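Local coordinates for protein Plm1 (Streptomyces sp. HK803, PDB 4HXY) that probably reduces a beta-keto group of the growing phoslactomycin chain with NADPH, as the ketoreductase domain of the first polyketide synthase module, at residues A[6-11]-A[173-178]; A[38-43]-A[138-143]; A[189-194]-A[217-222]. All blocks are in the same frame, centred on the assembly; numbering follows the deposited sequence.

Contact 1. Residues A[6-11]-A[173-178]; sequences GWFSET and LVTTPA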
loop_
_atom_site.group_PDB
_atom_site.type_symbol
_atom_site.label_atom_id
_atom_site.label_comp_id
_atom_site.label_asym_id
_atom_site.label_seq_id
_atom_site.Cartn_x
_atom_site.Cartn_y
_atom_site.Cartn_z
ATOM N N GLY A 6 17.223 -6.077 4.262
ATOM C CA GLY A 6 16.161 -7.013 4.610
ATOM C C GLY A 6 15.137 -7.135 3.495
ATOM O O GLY A 6 14.698 -6.115 2.930
ATOM N N TRP A 7 14.768 -8.382 3.188
ATOM C CA TRP A 7 13.727 -8.712 2.213
ATOM C C TRP A 7 12.626 -9.444 2.943
ATOM O O TRP A 7 12.878 -10.417 3.671
ATOM C CB TRP A 7 14.255 -9.579 1.085
ATOM C CG TRP A 7 15.077 -8.832 0.118
ATOM C CD1 TRP A 7 16.348 -8.368 0.304
ATOM C CD2 TRP A 7 14.709 -8.464 -1.214
ATOM N NE1 TRP A 7 16.792 -7.727 -0.842
ATOM C CE2 TRP A 7 15.801 -7.769 -1.778
ATOM C CE3 TRP A 7 13.573 -8.656 -1.983
ATOM C CZ2 TRP A 7 15.776 -7.283 -3.085
ATOM C CZ3 TRP A 7 13.537 -8.144 -3.270
ATOM C CH2 TRP A 7 14.634 -7.471 -3.803
ATOM N N PHE A 8 11.401 -8.951 2.781
ATOM C CA PHE A 8 10.260 -9.531 3.455
ATOM C C PHE A 8 9.077 -9.636 2.510
ATOM O O PHE A 8 9.073 -9.049 1.422
ATOM C CB PHE A 8 9.868 -8.697 4.699
ATOM C CG PHE A 8 11.039 -8.243 5.514
ATOM C CD1 PHE A 8 11.651 -7.031 5.258
ATOM C CD2 PHE A 8 11.529 -9.038 6.528
ATOM C CE1 PHE A 8 12.733 -6.605 6.020
ATOM C CE2 PHE A 8 12.615 -8.637 7.294
ATOM C CZ PHE A 8 13.222 -7.410 7.039
ATOM N N SER A 9 8.091 -10.427 2.932
ATOM C CA SER A 9 6.850 -10.598 2.193
ATOM C C SER A 9 5.690 -10.835 3.152
ATOM O O SER A 9 5.867 -11.433 4.193
ATOM C CB SER A 9 6.954 -11.799 1.264
ATOM O OG SER A 9 5.831 -11.858 0.400
ATOM N N GLU A 10 4.508 -10.405 2.746
ATOM C CA GLU A 10 3.268 -10.861 3.339
ATOM C C GLU A 10 3.105 -12.365 3.128
ATOM O O GLU A 10 3.444 -12.906 2.062
ATOM C CB GLU A 10 2.092 -10.129 2.684
ATOM C CG GLU A 10 0.749 -10.481 3.257
ATOM C CD GLU A 10 -0.407 -10.006 2.389
ATOM O OE1 GLU A 10 -1.047 -9.012 2.762
ATOM O OE2 GLU A 10 -0.676 -10.632 1.338
ATOM N N THR A 11 2.596 -13.058 4.142
ATOM C CA THR A 11 2.150 -14.432 3.987
ATOM C C THR A 11 0.944 -14.644 4.913
ATOM O O THR A 11 0.557 -13.736 5.648
ATOM C CB THR A 11 3.294 -15.445 4.266
ATOM O OG1 THR A 11 2.881 -16.754 3.859
ATOM C CG2 THR A 11 3.654 -15.457 5.753
ATOM N N LEU A 173 4.026 -11.116 8.423
ATOM C CA LEU A 173 5.141 -10.535 7.676
ATOM C C LEU A 173 6.352 -11.374 7.996
ATOM O O LEU A 173 6.661 -11.567 9.174
ATOM C CB LEU A 173 5.361 -9.066 8.074
ATOM C CG LEU A 173 6.350 -8.135 7.356
ATOM C CD1 LEU A 173 7.767 -8.358 7.871
ATOM C CD2 LEU A 173 6.237 -8.264 5.802
ATOM N N VAL A 174 6.961 -11.955 6.970
ATOM C CA VAL A 174 8.117 -12.849 7.141
ATOM C C VAL A 174 9.264 -12.486 6.199
ATOM O O VAL A 174 9.075 -11.807 5.195
ATOM C CB VAL A 174 7.733 -14.303 6.903
ATOM C CG1 VAL A 174 6.756 -14.778 8.001
ATOM C CG2 VAL A 174 7.171 -14.509 5.486
ATOM N N THR A 175 10.464 -12.962 6.520
ATOM C CA THR A 175 11.574 -12.857 5.593
ATOM C C THR A 175 11.329 -13.677 4.321
ATOM O O THR A 175 10.602 -14.677 4.319
ATOM C CB THR A 175 12.912 -13.315 6.217
ATOM O OG1 THR A 175 12.835 -14.700 6.556
ATOM C CG2 THR A 175 13.240 -12.459 7.452
ATOM N N THR A 176 11.884 -13.191 3.211
ATOM C CA THR A 176 12.008 -13.984 1.980
ATOM C C THR A 176 13.442 -13.948 1.497
ATOM O O THR A 176 14.229 -13.091 1.908
ATOM C CB THR A 176 11.195 -13.450 0.784
ATOM O OG1 THR A 176 11.569 -12.084 0.507
ATOM C CG2 THR A 176 9.731 -13.587 1.007
ATOM N N PRO A 177 13.782 -14.872 0.590
ATOM C CA PRO A 177 15.090 -14.747 -0.041
ATOM C C PRO A 177 15.156 -13.521 -0.945
ATOM O O PRO A 177 14.154 -13.139 -1.553
ATOM C CB PRO A 177 15.208 -16.022 -0.880
ATOM C CG PRO A 177 14.284 -16.987 -0.269
ATOM C CD PRO A 177 13.158 -16.182 0.321
ATOM N N ALA A 178 16.330 -12.930 -1.041
ATOM C CA ALA A 178 16.579 -11.831 -2.017
ATOM C C ALA A 178 16.893 -12.435 -3.381
ATOM O O ALA A 178 17.726 -13.336 -3.486
ATOM C CB ALA A 178 17.714 -10.956 -1.553
HETATM O O HOH W 1 10.355 -10.299 -0.673
#
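Trp7 carries one end of this antiparallel strand pair. Its CG stands anti to the carbonyl carbon (chi1 -75°), which sets one face of the indole against the Ala178 methyl. That methyl settles over the five-membered ring almost along its normal, a CH-pi contact with Ala178 CB 3.4 Å from Trp7 NE1. Ala394, Gln397 and Ala398 of helix 388-400 also touch this indole.

Two strand hydrogen bonds tie Ser9 and Val174 together in a hydrogen-bonded pair. Ser9 N reaches Val174 O at 2.8 Å, nearly along the C=O axis, while Val174 N returns to Ser9 O at 3.0 Å in an almost straight bond (178°). Farther along, Thr176 N donates to Trp7 O from well above the carbonyl plane (47° out of it).

Ser9 and Val174 share one face of the sheet, Glu10 and Leu173 the other, and the carboxylate of Glu10 is taken by Arg171 in a salt bridge. Leu173 brings CD2 to within 3.8 Å of Phe8 CB, the two side chains crossing obliquely, and the Phe8 ring meets Val174 O at its edge, in plane. The CG2 methyls of Thr11 and Val174 meet at 3.7 Å, their side chains crossing at about a right angle, whereas Ser9 CB and Thr176 CG2 are tighter than normal packing at 3.3 Å. A water donates to Phe8 O at 2.8 Å and also hydrogen-bonds Thr176 OG1.

Strand 6-14 also pairs with strand 408-412, antiparallel, consistent with the way modular polyketide ketoreductases join a structural to a catalytic subdomain.

Contact 2. Residues A[38-43]-A[138-143]; sequences LGSLFD and ATRRAL
In the Rossmann-like structural subdomain of the ketoreductase, a type I beta turn from Gly39 to Phe42, continuing from the short helix 36-39, faces the first turns of helix 137-148. Arg140 spans the gap. Its chain leaves the helix with CG anti to the carbonyl carbon and bends at chi3 (88°), so that the guanidinium comes to lie beside the turn, sliding past Leu41 in the opposite direction. Leu41 CD2 sits over one face of the guanidinium, toward the rim, 3.6 Å from Arg140 NH2. At the edge, Arg140 NH2 donates to Ser40 OG at 2.9 Å, with the hydroxyl oxygen close to the guanidinium plane. Since Arg140 NE donates to Ala37 O, two nitrogens on one side of the group are bonded, which fixes its rotation. The Ser40 hydroxyl sits in the crowded position between its backbone N and carbonyl carbon (chi1 65°), where it is also within weak hydrogen-bonding range of the carbonyls of Pro36 and Ala37.

Next to this polar link lies an apolar contact. Leu143 CB points toward the other segment; with CG anti to the backbone N, CD2 does the touching, and the side chain crosses that of Leu38 at about a right angle. Leu131 of strand 125-131 also touches Leu38. The Leu143 CD2 methyl meets both Leu38 branches, at 3.7 Å from CD2 and 3.9 Å from CD1.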
loop_
_atom_site.group_PDB
_atom_site.type_symbol
_atom_site.label_atom_id
_atom_site.label_comp_id
_atom_site.label_asym_id
_atom_site.label_seq_id
_atom_site.Cartn_x
_atom_site.Cartn_y
_atom_site.Cartn_z
ATOM N N LEU A 38 -24.835 -10.603 5.974
ATOM C CA LEU A 38 -24.182 -10.318 7.263
ATOM C C LEU A 38 -25.073 -9.581 8.271
ATOM O O LEU A 38 -24.971 -9.841 9.471
ATOM C CB LEU A 38 -22.893 -9.532 7.049
ATOM C CG LEU A 38 -21.845 -10.224 6.191
ATOM C CD1 LEU A 38 -20.580 -9.349 6.113
ATOM C CD2 LEU A 38 -21.486 -11.621 6.665
ATOM N N GLY A 39 -25.911 -8.655 7.815
ATOM C CA GLY A 39 -26.819 -7.943 8.714
ATOM C C GLY A 39 -27.691 -8.907 9.511
ATOM O O GLY A 39 -28.091 -8.624 10.651
ATOM N N SER A 40 -27.989 -10.052 8.896
ATOM C CA SER A 40 -28.856 -11.066 9.503
ATOM C C SER A 40 -28.199 -11.863 10.628
ATOM O O SER A 40 -28.873 -12.661 11.291
ATOM C CB SER A 40 -29.388 -12.011 8.423
ATOM O OG SER A 40 -28.334 -12.764 7.838
ATOM N N LEU A 41 -26.902 -11.665 10.863
ATOM C CA LEU A 41 -26.217 -12.265 12.004
ATOM C C LEU A 41 -26.609 -11.601 13.326
ATOM O O LEU A 41 -26.396 -12.174 14.396
ATOM C CB LEU A 41 -24.699 -12.183 11.830
ATOM C CG LEU A 41 -24.083 -13.117 10.787
ATOM C CD1 LEU A 41 -22.624 -12.749 10.559
ATOM C CD2 LEU A 41 -24.194 -14.578 11.230
ATOM N N PHE A 42 -27.171 -10.399 13.226
ATOM C CA PHE A 42 -27.430 -9.529 14.354
ATOM C C PHE A 42 -28.924 -9.395 14.572
ATOM O O PHE A 42 -29.695 -9.301 13.623
ATOM C CB PHE A 42 -26.848 -8.139 14.090
ATOM C CG PHE A 42 -25.396 -8.166 13.738
ATOM C CD1 PHE A 42 -24.441 -8.193 14.739
ATOM C CD2 PHE A 42 -24.982 -8.192 12.414
ATOM C CE1 PHE A 42 -23.097 -8.260 14.419
ATOM C CE2 PHE A 42 -23.642 -8.234 12.093
ATOM C CZ PHE A 42 -22.698 -8.261 13.089
ATOM N N ASP A 43 -29.327 -9.395 15.835
ATOM C CA ASP A 43 -30.708 -9.124 16.170
ATOM C C ASP A 43 -30.818 -7.619 16.386
ATOM O O ASP A 43 -30.109 -7.052 17.214
ATOM C CB ASP A 43 -31.124 -9.907 17.425
ATOM C CG ASP A 43 -31.308 -11.401 17.156
ATOM O OD1 ASP A 43 -31.525 -11.802 15.988
ATOM O OD2 ASP A 43 -31.239 -12.189 18.117
ATOM N N ALA A 138 -21.105 -20.814 5.242
ATOM C CA ALA A 138 -19.781 -21.054 5.807
ATOM C C ALA A 138 -19.101 -19.721 6.131
ATOM O O ALA A 138 -18.480 -19.564 7.177
ATOM C CB ALA A 138 -18.922 -21.848 4.837
ATOM N N THR A 139 -19.240 -18.764 5.226
ATOM C CA THR A 139 -18.638 -17.459 5.426
ATOM C C THR A 139 -19.304 -16.718 6.579
ATOM O O THR A 139 -18.628 -16.127 7.432
ATOM C CB THR A 139 -18.719 -16.621 4.147
ATOM O OG1 THR A 139 -18.023 -17.301 3.092
ATOM C CG2 THR A 139 -18.117 -15.249 4.392
ATOM N N ARG A 140 -20.629 -16.756 6.621
ATOM C CA ARG A 140 -21.362 -16.180 7.750
ATOM C C ARG A 140 -20.868 -16.697 9.099
ATOM O O ARG A 140 -20.701 -15.926 10.035
ATOM C CB ARG A 140 -22.846 -16.475 7.627
ATOM C CG ARG A 140 -23.525 -15.652 6.591
ATOM C CD ARG A 140 -24.985 -16.044 6.485
ATOM N NE ARG A 140 -25.844 -15.314 7.415
ATOM C CZ ARG A 140 -26.367 -15.811 8.537
ATOM N NH1 ARG A 140 -26.117 -17.056 8.929
ATOM N NH2 ARG A 140 -27.152 -15.048 9.282
ATOM N N ARG A 141 -20.629 -18.005 9.196
ATOM C CA ARG A 141 -20.228 -18.618 10.461
ATOM C C ARG A 141 -18.796 -18.304 10.862
ATOM O O ARG A 141 -18.504 -18.163 12.054
ATOM C CB ARG A 141 -20.431 -20.140 10.424
ATOM C CG ARG A 141 -21.879 -20.579 10.344
ATOM C CD ARG A 141 -21.996 -22.080 10.676
ATOM N NE ARG A 141 -21.123 -22.888 9.814
ATOM C CZ ARG A 141 -21.464 -23.391 8.624
ATOM N NH1 ARG A 141 -22.689 -23.212 8.113
ATOM N NH2 ARG A 141 -20.571 -24.095 7.931
ATOM N N ALA A 142 -17.918 -18.193 9.877
ATOM C CA ALA A 142 -16.552 -17.821 10.133
ATOM C C ALA A 142 -16.500 -16.397 10.690
ATOM O O ALA A 142 -15.762 -16.128 11.611
ATOM C CB ALA A 142 -15.707 -17.947 8.866
ATOM N N LEU A 143 -17.279 -15.493 10.108
ATOM C CA LEU A 143 -17.328 -14.120 10.607
ATOM C C LEU A 143 -17.945 -14.031 12.002
ATOM O O LEU A 143 -17.474 -13.330 12.859
ATOM C CB LEU A 143 -18.093 -13.194 9.662
ATOM C CG LEU A 143 -18.079 -11.745 10.161
ATOM C CD1 LEU A 143 -16.683 -11.170 10.134
ATOM C CD2 LEU A 143 -18.969 -10.910 9.352
#

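Contact 3. Residues A[189-194]-A[217-222]; sequences TVLITG and LLLSRQ. With NDP (NADPH dihydro-nicotinamide-adenine-dinucleotide phosphate), chain C.
The 2'-phosphate oxygen O3X of NADPH is gripped by two donors of a single residue: Arg221 N at 2.8 Å and Arg221 NE at 2.7 Å. This is the adenosine end of the cofactor site in the Rossmann fold, just past the second strand of the beta-alpha-beta unit formed by strand 189-193, helix 198-210 and strand 215-220. Gln222 treats O1X in the same way, through its backbone N and, 2.8 Å away, its side-chain NE2. A third oxygen, O2X, receives Arg221 NH2. Five hydrogen bonds thus fix the phosphate, the group that distinguishes NADPH from NADH, and the arginine probably offsets part of its charge. The Arg221 chain bends at chi3 (-56°) and brings its guanidinium face-on to the adenine, with NADPH N7A over the centre of that face while the phosphorus lies at the edge, in plane.

Behind the phosphate site the strands run parallel. Leu217 N bonds to Val190 O and Ile192 N to Leu217 O, both nearly along the C=O axis, before Leu219 N takes Ile192 O; the last link, Gly194 N to Leu219 O, is weak. Leu191, Thr193, Leu217 and Leu219 share one face, where Leu191 CD1 fits between Leu217 CB and Leu219 CB, 4.0 Å from each, and helix 253-265 packs on both Leu217 and Leu219. On the opposite face Ile192 and Leu218 lie side by side, pointing the same way, against helix 198-210. Thr193 OG1 is held by His275 ND1 and Ala277 N. Gly194, with a positive phi, leads into the glycine-rich turn, where Gly198 N and Leu199 N also bind the cofactor. Gly194 CA comes within 3.5 Å of NADPH C4B, and Leu219 CD2 lies 3.8 Å from adenine C2A.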
loop_
_atom_site.group_PDB
_atom_site.type_symbol
_atom_site.label_atom_id
_atom_site.label_comp_id
_atom_site.label_asym_id
_atom_site.label_seq_id
_atom_site.Cartn_x
_atom_site.Cartn_y
_atom_site.Cartn_z
ATOM N N THR A 189 11.955 4.364 -24.334
ATOM C CA THR A 189 11.591 5.508 -23.497
ATOM C C THR A 189 11.223 5.050 -22.084
ATOM O O THR A 189 10.323 4.209 -21.911
ATOM C CB THR A 189 10.433 6.268 -24.124
ATOM O OG1 THR A 189 10.873 6.776 -25.401
ATOM C CG2 THR A 189 9.982 7.421 -23.259
ATOM N N VAL A 190 11.933 5.609 -21.105
ATOM C CA VAL A 190 11.730 5.317 -19.688
ATOM C C VAL A 190 11.072 6.547 -19.079
ATOM O O VAL A 190 11.626 7.649 -19.159
ATOM C CB VAL A 190 13.067 5.026 -18.997
ATOM C CG1 VAL A 190 12.872 4.706 -17.519
ATOM C CG2 VAL A 190 13.753 3.848 -19.672
ATOM N N LEU A 191 9.880 6.359 -18.511
ATOM C CA LEU A 191 9.117 7.435 -17.880
ATOM C C LEU A 191 9.204 7.274 -16.364
ATOM O O LEU A 191 8.786 6.264 -15.827
ATOM C CB LEU A 191 7.664 7.397 -18.352
ATOM C CG LEU A 191 6.689 8.378 -17.700
ATOM C CD1 LEU A 191 7.109 9.806 -18.058
ATOM C CD2 LEU A 191 5.256 8.067 -18.145
ATOM N N ILE A 192 9.732 8.283 -15.687
ATOM C CA ILE A 192 9.890 8.239 -14.249
ATOM C C ILE A 192 9.010 9.331 -13.642
ATOM O O ILE A 192 9.315 10.519 -13.747
ATOM C CB ILE A 192 11.363 8.394 -13.824
ATOM C CG1 ILE A 192 12.254 7.342 -14.507
ATOM C CG2 ILE A 192 11.478 8.318 -12.295
ATOM C CD1 ILE A 192 13.766 7.540 -14.301
ATOM N N THR A 193 7.891 8.936 -13.049
ATOM C CA THR A 193 7.006 9.928 -12.431
ATOM C C THR A 193 7.613 10.268 -11.074
ATOM O O THR A 193 8.253 9.432 -10.440
ATOM C CB THR A 193 5.548 9.430 -12.282
ATOM O OG1 THR A 193 5.503 8.467 -11.220
ATOM C CG2 THR A 193 4.991 8.851 -13.631
ATOM N N GLY A 194 7.446 11.516 -10.628
ATOM C CA GLY A 194 8.236 12.025 -9.528
ATOM C C GLY A 194 9.732 12.048 -9.838
ATOM O O GLY A 194 10.550 11.959 -8.936
ATOM N N LEU A 217 12.558 10.279 -19.439
ATOM C CA LEU A 217 11.618 11.371 -19.193
ATOM C C LEU A 217 11.306 11.441 -17.699
ATOM O O LEU A 217 10.845 10.456 -17.099
ATOM C CB LEU A 217 10.337 11.163 -19.979
ATOM C CG LEU A 217 10.387 11.208 -21.516
ATOM C CD1 LEU A 217 8.989 11.435 -22.029
ATOM C CD2 LEU A 217 11.294 12.313 -22.017
ATOM N N LEU A 218 11.567 12.610 -17.116
ATOM C CA LEU A 218 11.336 12.853 -15.696
ATOM C C LEU A 218 10.063 13.677 -15.602
ATOM O O LEU A 218 9.991 14.796 -16.131
ATOM C CB LEU A 218 12.489 13.607 -15.070
ATOM C CG LEU A 218 13.895 13.049 -15.236
ATOM C CD1 LEU A 218 14.842 13.964 -14.495
ATOM C CD2 LEU A 218 14.033 11.593 -14.744
ATOM N N LEU A 219 9.039 13.112 -14.985
ATOM C CA LEU A 219 7.718 13.763 -14.934
ATOM C C LEU A 219 7.382 14.199 -13.512
ATOM O O LEU A 219 7.486 13.416 -12.566
ATOM C CB LEU A 219 6.649 12.793 -15.444
ATOM C CG LEU A 219 5.206 13.294 -15.545
ATOM C CD1 LEU A 219 4.449 12.561 -16.648
ATOM C CD2 LEU A 219 4.498 13.097 -14.205
ATOM N N SER A 220 6.958 15.453 -13.374
ATOM C CA SER A 220 6.555 16.004 -12.069
ATOM C C SER A 220 5.761 17.254 -12.376
ATOM O O SER A 220 5.763 17.708 -13.514
ATOM C CB SER A 220 7.745 16.291 -11.190
ATOM O OG SER A 220 8.542 17.366 -11.689
ATOM N N ARG A 221 5.041 17.800 -11.400
ATOM C CA ARG A 221 4.291 19.027 -11.678
ATOM C C ARG A 221 5.226 20.196 -11.981
ATOM O O ARG A 221 4.887 21.066 -12.782
ATOM C CB ARG A 221 3.372 19.376 -10.528
ATOM C CG ARG A 221 2.240 18.386 -10.358
ATOM C CD ARG A 221 1.602 18.445 -8.987
ATOM N NE ARG A 221 2.545 18.253 -7.904
ATOM C CZ ARG A 221 2.199 18.284 -6.618
ATOM N NH1 ARG A 221 0.927 18.475 -6.277
ATOM N NH2 ARG A 221 3.110 18.143 -5.676
ATOM N N GLN A 222 6.387 20.212 -11.358
ATOM C CA GLN A 222 7.347 21.297 -11.565
ATOM C C GLN A 222 8.157 21.116 -12.832
ATOM O O GLN A 222 8.558 22.103 -13.453
ATOM C CB GLN A 222 8.274 21.443 -10.384
ATOM C CG GLN A 222 7.603 22.065 -9.172
ATOM C CD GLN A 222 8.475 22.015 -7.967
ATOM O OE1 GLN A 222 9.173 22.982 -7.641
ATOM N NE2 GLN A 222 8.498 20.851 -7.309
HETATM P PA NDP C . 9.962 13.465 -3.165
HETATM O O1A NDP C . 11.371 13.947 -3.252
HETATM O O2A NDP C . 8.938 14.362 -2.538
HETATM O O5B NDP C . 9.455 13.072 -4.628
HETATM C C5B NDP C . 8.072 12.997 -4.906
HETATM C C4B NDP C . 7.855 13.448 -6.321
HETATM O O4B NDP C . 6.489 13.339 -6.666
HETATM C C3B NDP C . 8.215 14.897 -6.544
HETATM O O3B NDP C . 9.052 14.960 -7.716
HETATM C C2B NDP C . 6.900 15.603 -6.787
HETATM O O2B NDP C . 7.217 16.682 -7.642
HETATM C C1B NDP C . 6.104 14.467 -7.422
HETATM N N9A NDP C . 4.654 14.619 -7.438
HETATM C C8A NDP C . 3.800 14.788 -6.370
HETATM N N7A NDP C . 2.538 14.909 -6.836
HETATM C C5A NDP C . 2.571 14.790 -8.202
HETATM C C6A NDP C . 1.600 14.818 -9.190
HETATM N N6A NDP C . 0.301 14.981 -8.962
HETATM N N1A NDP C . 2.006 14.681 -10.506
HETATM C C2A NDP C . 3.344 14.482 -10.826
HETATM N N3A NDP C . 4.315 14.459 -9.858
HETATM C C4A NDP C . 3.910 14.604 -8.568
HETATM O O3 NDP C . 9.879 12.067 -2.371
HETATM P PN NDP C . 10.846 10.815 -2.478
HETATM O O1N NDP C . 11.347 10.556 -1.109
HETATM O O2N NDP C . 11.817 10.894 -3.587
HETATM O O5D NDP C . 9.830 9.601 -2.700
HETATM C C5D NDP C . 9.354 9.260 -3.976
HETATM C C4D NDP C . 8.454 8.043 -3.838
HETATM O O4D NDP C . 9.088 7.039 -3.065
HETATM C C3D NDP C . 7.161 8.370 -3.129
HETATM O O3D NDP C . 6.093 7.818 -3.838
HETATM C C2D NDP C . 7.277 7.701 -1.775
HETATM O O2D NDP C . 6.030 7.321 -1.232
HETATM C C1D NDP C . 8.211 6.546 -2.073
HETATM N N1N NDP C . 8.996 6.155 -0.894
HETATM C C2N NDP C . 9.996 6.956 -0.422
HETATM C C3N NDP C . 10.651 6.694 0.783
HETATM C C7N NDP C . 11.786 7.519 1.251
HETATM O O7N NDP C . 12.478 7.024 2.333
HETATM N N7N NDP C . 12.140 8.690 0.742
HETATM C C4N NDP C . 10.469 5.332 1.398
HETATM C C5N NDP C . 9.362 4.530 0.799
HETATM C C6N NDP C . 8.691 4.955 -0.323
HETATM P P2B NDP C . 6.225 17.908 -7.915
HETATM O O1X NDP C . 7.048 18.879 -8.730
HETATM O O2X NDP C . 5.756 18.533 -6.594
HETATM O O3X NDP C . 5.025 17.443 -8.632
#

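In the fold
From the N terminus, strand 6-14 opens contact 1, which closes only when strand 167-175 returns beside it more than 160 residues later. Contact 2 is nested within that loop, joining the region after strand 28-32 to helix 137-148 inside the structural subdomain. Contact 3 follows in series: soon after strand 167-175 the chain enters strand 189-193, and a shorter loop through helix 198-210 closes the first cofactor-binding unit of the catalytic subdomain. Contact 1 appears to lie where the two subdomains join, since strand 6-14 also pairs with 408-412; its nearest atoms are about 17 Å from contact 2 and about 18 Å from contact 3. Contacts 2 and 3 lie on opposite sides of the chain's centre.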